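Local structure of indole-3-pyruvate decarboxylase (Azospirillum brasilense, 2NXW) at residues 43-51 with 87-95; 503-514 with 529-539. The protein catalyses the thiamine diphosphate-dependent decarboxylation of indole-3-pyruvate to indole-3-acetaldehyde, a step in auxin biosynthesis. All blocks are in the same frame, centred on the assembly; numbering follows the deposited sequence.

Interaction 1. Residues 43-51 with 87-95; sequences PGDFALPFF and VAAVTYGAG. With TPP (thiamine diphosphate), chain I.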
loop_
_atom_site.group_PDB
_atom_site.type_symbol
_atom_site.label_atom_id
_atom_site.label_comp_id
_atom_site.label_asym_id
_atom_site.label_seq_id
_atom_site.Cartn_x
_atom_site.Cartn_y
_atom_site.Cartn_z
ATOM N N PRO A 43 19.241 -10.279 -26.975
ATOM C CA PRO A 43 17.998 -10.512 -27.710
ATOM C C PRO A 43 17.159 -11.682 -27.225
ATOM O O PRO A 43 17.572 -12.455 -26.354
ATOM C CB PRO A 43 18.494 -10.722 -29.139
ATOM C CG PRO A 43 19.759 -11.499 -28.906
ATOM C CD PRO A 43 20.406 -10.753 -27.741
ATOM N N GLY A 44 15.971 -11.777 -27.813
ATOM C CA GLY A 44 15.032 -12.844 -27.526
ATOM C C GLY A 44 13.997 -12.782 -28.629
ATOM O O GLY A 44 13.977 -11.824 -29.393
ATOM N N ASP A 45 13.137 -13.788 -28.716
ATOM C CA ASP A 45 12.108 -13.825 -29.751
ATOM C C ASP A 45 11.399 -12.503 -30.024
ATOM O O ASP A 45 11.389 -12.018 -31.160
ATOM C CB ASP A 45 11.055 -14.878 -29.398
ATOM C CG ASP A 45 11.528 -16.286 -29.663
ATOM O OD1 ASP A 45 12.733 -16.557 -29.483
ATOM O OD2 ASP A 45 10.686 -17.128 -30.040
ATOM N N PHE A 46 10.802 -11.920 -28.988
ATOM C CA PHE A 46 10.057 -10.682 -29.158
ATOM C C PHE A 46 10.906 -9.475 -29.536
ATOM O O PHE A 46 10.396 -8.500 -30.083
ATOM C CB PHE A 46 9.240 -10.383 -27.892
ATOM C CG PHE A 46 8.124 -11.366 -27.647
ATOM C CD1 PHE A 46 8.092 -12.131 -26.483
ATOM C CD2 PHE A 46 7.110 -11.536 -28.589
ATOM C CE1 PHE A 46 7.065 -13.049 -26.260
ATOM C CE2 PHE A 46 6.078 -12.449 -28.376
ATOM C CZ PHE A 46 6.057 -13.207 -27.209
ATOM N N ALA A 47 12.205 -9.547 -29.269
ATOM C CA ALA A 47 13.100 -8.444 -29.584
ATOM C C ALA A 47 13.934 -8.656 -30.851
ATOM O O ALA A 47 14.679 -7.760 -31.235
ATOM C CB ALA A 47 14.042 -8.180 -28.401
ATOM N N LEU A 48 13.804 -9.810 -31.503
ATOM C CA LEU A 48 14.616 -10.072 -32.695
ATOM C C LEU A 48 14.487 -9.014 -33.795
ATOM O O LEU A 48 15.495 -8.551 -34.325
ATOM C CB LEU A 48 14.332 -11.475 -33.239
ATOM C CG LEU A 48 15.045 -12.588 -32.462
ATOM C CD1 LEU A 48 14.589 -13.948 -32.953
ATOM C CD2 LEU A 48 16.548 -12.440 -32.630
ATOM N N PRO A 49 13.256 -8.619 -34.151
ATOM C CA PRO A 49 13.115 -7.599 -35.197
ATOM C C PRO A 49 13.836 -6.290 -34.857
ATOM O O PRO A 49 14.441 -5.659 -35.725
ATOM C CB PRO A 49 11.602 -7.424 -35.300
ATOM C CG PRO A 49 11.100 -8.817 -35.012
ATOM C CD PRO A 49 11.946 -9.215 -33.816
ATOM N N PHE A 50 13.771 -5.881 -33.592
ATOM C CA PHE A 50 14.430 -4.654 -33.162
ATOM C C PHE A 50 15.956 -4.783 -33.255
ATOM O O PHE A 50 16.637 -3.870 -33.720
ATOM C CB PHE A 50 14.028 -4.301 -31.722
ATOM C CG PHE A 50 14.687 -3.061 -31.200
ATOM C CD1 PHE A 50 14.288 -1.804 -31.640
ATOM C CD2 PHE A 50 15.735 -3.151 -30.291
ATOM C CE1 PHE A 50 14.925 -0.645 -31.184
ATOM C CE2 PHE A 50 16.374 -2.012 -29.831
ATOM C CZ PHE A 50 15.974 -0.757 -30.275
ATOM N N PHE A 51 16.498 -5.918 -32.813
ATOM C CA PHE A 51 17.941 -6.096 -32.877
ATOM C C PHE A 51 18.420 -6.152 -34.326
ATOM O O PHE A 51 19.540 -5.740 -34.617
ATOM C CB PHE A 51 18.370 -7.356 -32.113
ATOM C CG PHE A 51 18.571 -7.138 -30.633
ATOM C CD1 PHE A 51 17.498 -6.795 -29.813
ATOM C CD2 PHE A 51 19.835 -7.293 -30.065
ATOM C CE1 PHE A 51 17.679 -6.611 -28.442
ATOM C CE2 PHE A 51 20.030 -7.108 -28.689
ATOM C CZ PHE A 51 18.948 -6.769 -27.883
ATOM N N VAL A 87 21.837 3.075 -23.066
ATOM C CA VAL A 87 20.799 2.309 -23.752
ATOM C C VAL A 87 20.960 0.822 -23.502
ATOM O O VAL A 87 21.998 0.227 -23.808
ATOM C CB VAL A 87 20.806 2.593 -25.281
ATOM C CG1 VAL A 87 19.570 1.972 -25.930
ATOM C CG2 VAL A 87 20.836 4.100 -25.527
ATOM N N ALA A 88 19.903 0.227 -22.955
ATOM C CA ALA A 88 19.882 -1.185 -22.606
ATOM C C ALA A 88 18.674 -1.845 -23.243
ATOM O O ALA A 88 17.532 -1.504 -22.910
ATOM C CB ALA A 88 19.811 -1.331 -21.089
ATOM N N ALA A 89 18.933 -2.789 -24.142
ATOM C CA ALA A 89 17.878 -3.493 -24.871
ATOM C C ALA A 89 17.721 -4.937 -24.426
ATOM O O ALA A 89 18.687 -5.701 -24.396
ATOM C CB ALA A 89 18.166 -3.438 -26.385
ATOM N N VAL A 90 16.480 -5.299 -24.107
ATOM C CA VAL A 90 16.149 -6.631 -23.631
ATOM C C VAL A 90 14.908 -7.207 -24.298
ATOM O O VAL A 90 14.211 -6.525 -25.064
ATOM C CB VAL A 90 15.907 -6.619 -22.103
ATOM C CG1 VAL A 90 17.206 -6.236 -21.374
ATOM C CG2 VAL A 90 14.786 -5.649 -21.759
ATOM N N THR A 91 14.630 -8.468 -24.014
ATOM C CA THR A 91 13.455 -9.105 -24.573
ATOM C C THR A 91 12.399 -9.207 -23.477
ATOM O O THR A 91 12.701 -9.110 -22.286
ATOM C CB THR A 91 13.793 -10.488 -25.158
ATOM O OG1 THR A 91 12.680 -10.956 -25.936
ATOM C CG2 THR A 91 14.115 -11.489 -24.044
ATOM N N TYR A 92 11.157 -9.399 -23.899
ATOM C CA TYR A 92 10.020 -9.473 -22.992
ATOM C C TYR A 92 10.107 -10.637 -22.026
ATOM O O TYR A 92 10.573 -11.725 -22.377
ATOM C CB TYR A 92 8.728 -9.601 -23.806
ATOM C CG TYR A 92 7.487 -9.178 -23.055
ATOM C CD1 TYR A 92 7.283 -7.839 -22.743
ATOM C CD2 TYR A 92 6.524 -10.108 -22.657
ATOM C CE1 TYR A 92 6.154 -7.416 -22.057
ATOM C CE2 TYR A 92 5.373 -9.692 -21.956
ATOM C CZ TYR A 92 5.206 -8.338 -21.666
ATOM O OH TYR A 92 4.091 -7.880 -20.996
ATOM N N GLY A 93 9.643 -10.398 -20.805
ATOM C CA GLY A 93 9.637 -11.455 -19.819
ATOM C C GLY A 93 10.920 -11.575 -19.024
ATOM O O GLY A 93 11.436 -10.590 -18.491
ATOM N N ALA A 94 11.428 -12.802 -18.943
ATOM C CA ALA A 94 12.640 -13.087 -18.180
ATOM C C ALA A 94 13.785 -12.121 -18.442
ATOM O O ALA A 94 14.436 -11.651 -17.501
ATOM C CB ALA A 94 13.093 -14.529 -18.437
ATOM N N GLY A 95 14.030 -11.819 -19.715
ATOM C CA GLY A 95 15.108 -10.902 -20.056
ATOM C C GLY A 95 14.979 -9.567 -19.341
ATOM O O GLY A 95 15.914 -9.094 -18.687
HETATM N "N1'" TPP I . 17.343 -13.757 -21.570
HETATM C "C2'" TPP I . 16.764 -14.582 -20.687
HETATM C CM2 TPP I . 17.021 -14.379 -19.199
HETATM N "N3'" TPP I . 15.973 -15.577 -21.095
HETATM C "C4'" TPP I . 15.720 -15.801 -22.424
HETATM N "N4'" TPP I . 14.865 -16.798 -22.795
HETATM C "C5'" TPP I . 16.351 -14.965 -23.401
HETATM C "C6'" TPP I . 17.167 -13.923 -22.915
HETATM C "C7'" TPP I . 16.145 -15.147 -24.945
HETATM N N3 TPP I . 16.651 -16.486 -25.492
HETATM C C2 TPP I . 15.772 -17.470 -25.691
HETATM S S1 TPP I . 16.732 -18.757 -26.362
HETATM C C5 TPP I . 18.282 -17.932 -26.341
HETATM C C4 TPP I . 17.950 -16.682 -25.837
HETATM C CM4 TPP I . 19.020 -15.587 -25.690
HETATM C C6 TPP I . 19.569 -18.481 -26.787
HETATM C C7 TPP I . 20.050 -19.558 -25.813
HETATM O O7 TPP I . 21.364 -19.867 -26.218
HETATM P PA TPP I . 21.902 -21.195 -25.545
HETATM O O1A TPP I . 21.826 -21.167 -24.045
HETATM O O2A TPP I . 23.399 -21.312 -26.006
HETATM O O3A TPP I . 21.105 -22.527 -26.060
HETATM P PB TPP I . 20.856 -22.735 -27.688
HETATM O O1B TPP I . 22.186 -22.523 -28.427
HETATM O O2B TPP I . 20.379 -24.202 -27.827
HETATM O O3B TPP I . 19.800 -21.801 -28.203
HETATM O O HOH W 1 11.199 -13.081 -26.030
#
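Thr91 sets its OG1 opposite the backbone N (chi1 -168°), which lays the hydroxyl beside Gly44, with OG1 3.4 Å from Gly44 CA. CG2 of the same residue then falls in the space between the backbone N and carbonyl carbon, in contact with Gly44 CA and within van der Waals range of the cofactor's pyrimidine ring. A side chain on Gly44 would collide with this methyl. One water joins the two segments: it accepts a hydrogen bond from Phe46 N and is hydrogen-bonded to Thr91 OG1 at 2.6 Å. If an alanine replaced Thr91, this water would probably lose its link to segment 87-95 and a gap would open beside Gly44.

Farther from the cofactor the contact is apolar. Phe51 brings its CZ to 3.7 Å from Ala89 CB, with Ala89 O in the plane at the ring edge and Pro43 CB over one face. Phe50 meets the same methyl at its own edge, and Phe46 CD1 touches Tyr92 CB.

The loops after neighbouring parallel strands 39-41 and 86-90 border thiamine diphosphate: Pro43 O lies 3.4 Å from C7' of the cofactor. Met481, Asp402 and Gly450 of the second subunit hydrogen-bond this cofactor. Van der Waals packing and one bridging water thus join the two segments, so their fit depends on shape more than on direct polar bonds.

Interaction 2. Residues 503-514 with 529-539; sequences AAGMGGDGVRVR and TRGRFQLIEAM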
loop_
_atom_site.group_PDB
_atom_site.type_symbol
_atom_site.label_atom_id
_atom_site.label_comp_id
_atom_site.label_asym_id
_atom_site.label_seq_id
_atom_site.Cartn_x
_atom_site.Cartn_y
_atom_site.Cartn_z
ATOM N N ALA A 503 40.841 -17.294 -16.393
ATOM C CA ALA A 503 40.895 -16.197 -17.354
ATOM C C ALA A 503 41.156 -16.614 -18.792
ATOM O O ALA A 503 40.555 -16.054 -19.714
ATOM C CB ALA A 503 41.947 -15.171 -16.926
ATOM N N ALA A 504 42.051 -17.572 -18.995
ATOM C CA ALA A 504 42.366 -17.988 -20.356
ATOM C C ALA A 504 41.145 -18.500 -21.109
ATOM O O ALA A 504 41.007 -18.257 -22.308
ATOM C CB ALA A 504 43.467 -19.050 -20.349
ATOM N N GLY A 505 40.260 -19.200 -20.405
ATOM C CA GLY A 505 39.065 -19.733 -21.039
ATOM C C GLY A 505 38.129 -18.639 -21.528
ATOM O O GLY A 505 37.265 -18.881 -22.381
ATOM N N MET A 506 38.312 -17.438 -20.982
ATOM C CA MET A 506 37.520 -16.266 -21.337
ATOM C C MET A 506 38.267 -15.323 -22.271
ATOM O O MET A 506 37.794 -14.224 -22.559
ATOM C CB MET A 506 37.123 -15.480 -20.085
ATOM C CG MET A 506 36.135 -16.181 -19.205
ATOM S SD MET A 506 35.607 -15.109 -17.869
ATOM C CE MET A 506 36.963 -15.248 -16.701
ATOM N N GLY A 507 39.447 -15.743 -22.721
ATOM C CA GLY A 507 40.209 -14.910 -23.639
ATOM C C GLY A 507 41.077 -13.822 -23.041
ATOM O O GLY A 507 41.426 -12.869 -23.732
ATOM N N GLY A 508 41.439 -13.949 -21.768
ATOM C CA GLY A 508 42.280 -12.941 -21.148
ATOM C C GLY A 508 43.475 -13.548 -20.437
ATOM O O GLY A 508 43.644 -14.778 -20.411
ATOM N N ASP A 509 44.301 -12.687 -19.852
ATOM C CA ASP A 509 45.501 -13.131 -19.135
ATOM C C ASP A 509 45.312 -12.954 -17.644
ATOM O O ASP A 509 45.111 -11.843 -17.159
ATOM C CB ASP A 509 46.718 -12.322 -19.571
ATOM C CG ASP A 509 46.981 -12.429 -21.055
ATOM O OD1 ASP A 509 46.696 -13.500 -21.636
ATOM O OD2 ASP A 509 47.482 -11.445 -21.629
ATOM N N GLY A 510 45.404 -14.056 -16.918
ATOM C CA GLY A 510 45.224 -13.982 -15.489
ATOM C C GLY A 510 46.453 -14.426 -14.735
ATOM O O GLY A 510 47.217 -15.267 -15.204
ATOM N N VAL A 511 46.651 -13.823 -13.573
ATOM C CA VAL A 511 47.754 -14.192 -12.710
ATOM C C VAL A 511 47.322 -14.071 -11.256
ATOM O O VAL A 511 46.687 -13.094 -10.865
ATOM C CB VAL A 511 49.021 -13.321 -12.975
ATOM C CG1 VAL A 511 48.749 -11.870 -12.714
ATOM C CG2 VAL A 511 50.185 -13.815 -12.117
ATOM N N ARG A 512 47.641 -15.091 -10.464
ATOM C CA ARG A 512 47.326 -15.071 -9.035
ATOM C C ARG A 512 48.591 -14.618 -8.319
ATOM O O ARG A 512 49.675 -15.169 -8.543
ATOM C CB ARG A 512 46.926 -16.464 -8.547
ATOM C CG ARG A 512 46.828 -16.575 -7.021
ATOM C CD ARG A 512 46.292 -17.927 -6.566
ATOM N NE ARG A 512 44.841 -18.006 -6.712
ATOM C CZ ARG A 512 44.066 -18.848 -6.041
ATOM N NH1 ARG A 512 44.604 -19.714 -5.185
ATOM N NH2 ARG A 512 42.749 -18.772 -6.154
ATOM N N VAL A 513 48.463 -13.606 -7.476
ATOM C CA VAL A 513 49.606 -13.085 -6.742
ATOM C C VAL A 513 49.342 -13.165 -5.241
ATOM O O VAL A 513 48.220 -12.921 -4.784
ATOM C CB VAL A 513 49.942 -11.610 -7.157
ATOM C CG1 VAL A 513 50.374 -11.574 -8.625
ATOM C CG2 VAL A 513 48.741 -10.693 -6.949
ATOM N N ARG A 514 50.376 -13.544 -4.487
ATOM C CA ARG A 514 50.276 -13.672 -3.032
ATOM C C ARG A 514 51.172 -12.721 -2.243
ATOM O O ARG A 514 50.880 -12.417 -1.082
ATOM C CB ARG A 514 50.590 -15.104 -2.607
ATOM C CG ARG A 514 49.532 -16.110 -3.015
ATOM C CD ARG A 514 49.815 -17.494 -2.414
ATOM N NE ARG A 514 48.736 -18.426 -2.704
ATOM C CZ ARG A 514 47.574 -18.446 -2.057
ATOM N NH1 ARG A 514 47.350 -17.586 -1.071
ATOM N NH2 ARG A 514 46.642 -19.321 -2.402
ATOM N N THR A 529 50.678 -4.769 -21.144
ATOM C CA THR A 529 50.033 -5.697 -22.061
ATOM C C THR A 529 48.601 -5.339 -22.444
ATOM O O THR A 529 47.666 -5.610 -21.694
ATOM C CB THR A 529 50.015 -7.120 -21.447
ATOM O OG1 THR A 529 51.317 -7.431 -20.924
ATOM C CG2 THR A 529 49.646 -8.160 -22.493
ATOM N N ARG A 530 48.431 -4.726 -23.610
ATOM C CA ARG A 530 47.100 -4.385 -24.087
ATOM C C ARG A 530 46.679 -5.430 -25.117
ATOM O O ARG A 530 47.482 -6.289 -25.501
ATOM C CB ARG A 530 47.101 -2.980 -24.694
ATOM C CG ARG A 530 47.249 -1.905 -23.625
ATOM C CD ARG A 530 46.617 -0.585 -24.042
ATOM N NE ARG A 530 45.159 -0.675 -24.123
ATOM C CZ ARG A 530 44.352 0.374 -24.273
ATOM N NH1 ARG A 530 44.858 1.603 -24.357
ATOM N NH2 ARG A 530 43.038 0.195 -24.342
ATOM N N GLY A 531 45.420 -5.381 -25.544
ATOM C CA GLY A 531 44.922 -6.334 -26.526
ATOM C C GLY A 531 44.099 -7.486 -25.954
ATOM O O GLY A 531 43.345 -8.138 -26.678
ATOM N N ARG A 532 44.268 -7.749 -24.659
ATOM C CA ARG A 532 43.545 -8.806 -23.945
ATOM C C ARG A 532 43.297 -8.283 -22.539
ATOM O O ARG A 532 44.139 -7.565 -22.002
ATOM C CB ARG A 532 44.402 -10.077 -23.834
ATOM C CG ARG A 532 44.590 -10.832 -25.148
ATOM C CD ARG A 532 45.704 -11.868 -25.036
ATOM N NE ARG A 532 45.402 -12.976 -24.123
ATOM C CZ ARG A 532 44.626 -14.016 -24.424
ATOM N NH1 ARG A 532 44.055 -14.106 -25.622
ATOM N NH2 ARG A 532 44.426 -14.981 -23.529
ATOM N N PHE A 533 42.152 -8.618 -21.940
ATOM C CA PHE A 533 41.935 -8.154 -20.574
ATOM C C PHE A 533 42.983 -8.797 -19.667
ATOM O O PHE A 533 43.482 -9.893 -19.937
ATOM C CB PHE A 533 40.490 -8.441 -20.095
ATOM C CG PHE A 533 40.203 -9.878 -19.736
ATOM C CD1 PHE A 533 40.636 -10.399 -18.517
ATOM C CD2 PHE A 533 39.441 -10.688 -20.576
ATOM C CE1 PHE A 533 40.311 -11.703 -18.142
ATOM C CE2 PHE A 533 39.107 -12.000 -20.211
ATOM C CZ PHE A 533 39.550 -12.505 -18.981
ATOM N N GLN A 534 43.332 -8.073 -18.614
ATOM C CA GLN A 534 44.342 -8.528 -17.673
ATOM C C GLN A 534 43.714 -8.656 -16.301
ATOM O O GLN A 534 43.257 -7.666 -15.734
ATOM C CB GLN A 534 45.480 -7.515 -17.618
ATOM C CG GLN A 534 46.130 -7.240 -18.973
ATOM C CD GLN A 534 46.919 -8.419 -19.486
ATOM O OE1 GLN A 534 47.786 -8.948 -18.783
ATOM N NE2 GLN A 534 46.628 -8.844 -20.716
ATOM N N LEU A 535 43.699 -9.876 -15.783
ATOM C CA LEU A 535 43.112 -10.143 -14.480
ATOM C C LEU A 535 44.198 -10.459 -13.454
ATOM O O LEU A 535 44.934 -11.439 -13.588
ATOM C CB LEU A 535 42.137 -11.318 -14.591
ATOM C CG LEU A 535 41.479 -11.792 -13.289
ATOM C CD1 LEU A 535 40.651 -10.668 -12.698
ATOM C CD2 LEU A 535 40.605 -13.009 -13.569
ATOM N N ILE A 536 44.312 -9.603 -12.451
ATOM C CA ILE A 536 45.276 -9.806 -11.376
ATOM C C ILE A 536 44.460 -10.263 -10.168
ATOM O O ILE A 536 43.680 -9.484 -9.611
ATOM C CB ILE A 536 46.029 -8.500 -11.017
ATOM C CG1 ILE A 536 46.805 -7.986 -12.241
ATOM C CG2 ILE A 536 47.005 -8.769 -9.847
ATOM C CD1 ILE A 536 47.385 -6.589 -12.050
ATOM N N GLU A 537 44.633 -11.524 -9.788
ATOM C CA GLU A 537 43.916 -12.093 -8.652
ATOM C C GLU A 537 44.818 -11.948 -7.433
ATOM O O GLU A 537 45.765 -12.727 -7.256
ATOM C CB GLU A 537 43.598 -13.564 -8.928
ATOM C CG GLU A 537 42.848 -14.225 -7.787
ATOM C CD GLU A 537 42.689 -15.714 -7.967
ATOM O OE1 GLU A 537 43.461 -16.330 -8.739
ATOM O OE2 GLU A 537 41.787 -16.278 -7.311
ATOM N N ALA A 538 44.514 -10.957 -6.601
ATOM C CA ALA A 538 45.318 -10.670 -5.416
ATOM C C ALA A 538 44.768 -11.391 -4.207
ATOM O O ALA A 538 43.663 -11.087 -3.759
ATOM C CB ALA A 538 45.345 -9.171 -5.155
ATOM N N MET A 539 45.532 -12.348 -3.685
ATOM C CA MET A 539 45.100 -13.089 -2.503
ATOM C C MET A 539 45.310 -12.199 -1.274
ATOM O O MET A 539 46.382 -11.635 -1.071
ATOM C CB MET A 539 45.901 -14.384 -2.373
ATOM C CG MET A 539 45.911 -15.238 -3.647
ATOM S SD MET A 539 44.237 -15.530 -4.339
ATOM C CE MET A 539 43.565 -16.632 -3.083
HETATM O O HOH W 2 43.049 -17.405 -23.892
HETATM O O HOH W 3 40.381 -10.231 -23.691
HETATM O O HOH W 4 47.547 -10.088 -16.143
HETATM O O HOH W 5 48.602 -12.286 0.249
#
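Glu537 OE2 takes a hydrogen bond from Arg512 NH2 across the contact, at 2.9 Å, and two more from Asn475 ND2 and Phe499 N. Its companion OE1 receives Arg512 NE at 3.0 Å and also Ala500 N, so donors from several parts of the chain fix the rotation of this buried carboxylate. The pair lies on strands 509-513 and 534-539, which run parallel as the two strands of a beta-alpha-beta unit; helix 516-528 makes the crossover and packs on the face bearing Val511 and Val513.

Arg512 grips side-on with NE and NH2, one to each oxygen. A bend at chi3 (-78°) turns its guanidinium to the acid, yet the two planes stand 65° apart and both nitrogens approach from above the carboxylate plane. Met539 curls back against this group, its CE 3.7 Å from the guanidinium plane and over the centre of one face, while Met539 CG lies over a face of the Arg514 guanidinium. Arg512 NH2 also forms a salt bridge with Asp496.

At the beginning of the strands a second acid is shared. Asp509 OD1 forms a salt bridge with Arg532 NE at 2.9 Å, and Asp509 OD2 receives Gln534 NE2 at 2.9 Å, an amide nitrogen that also donates to Arg532 O. Backbone bonds run in parallel register from Asp509 N–Phe533 O to Met539 N–Val513 O; one of them, from Leu535 N to Asp509 O, measures 2.8 Å.

Beside Asp509 the packing turns apolar. Ala503 CB and Met506 CB touch the Phe533 ring, Met506 O lies at its edge, and Gly508 CA sits 3.5 Å from the ring centroid, 13° off the normal, in a CH-pi contact.

How the interactions relate
Interaction 1 precedes interaction 2 along the chain, one in the N-terminal and the other in the C-terminal thiamine diphosphate-binding region. Each belongs to a six-stranded parallel sheet with strand order 2-1-3-4-6-5: interaction 1 joins the turn and helix start after the first strand to the end of the third strand and the loop beyond it, interaction 2 pairs the fifth and sixth. Their centres are 32 Å apart and their nearest atoms about 18 Å, so they do not meet directly. Both reach the second subunit. The cofactor beside 43-51 and 87-95 is hydrogen-bonded by the other subunit's C-terminal region, so each active site needs both kinds of domain from two chains.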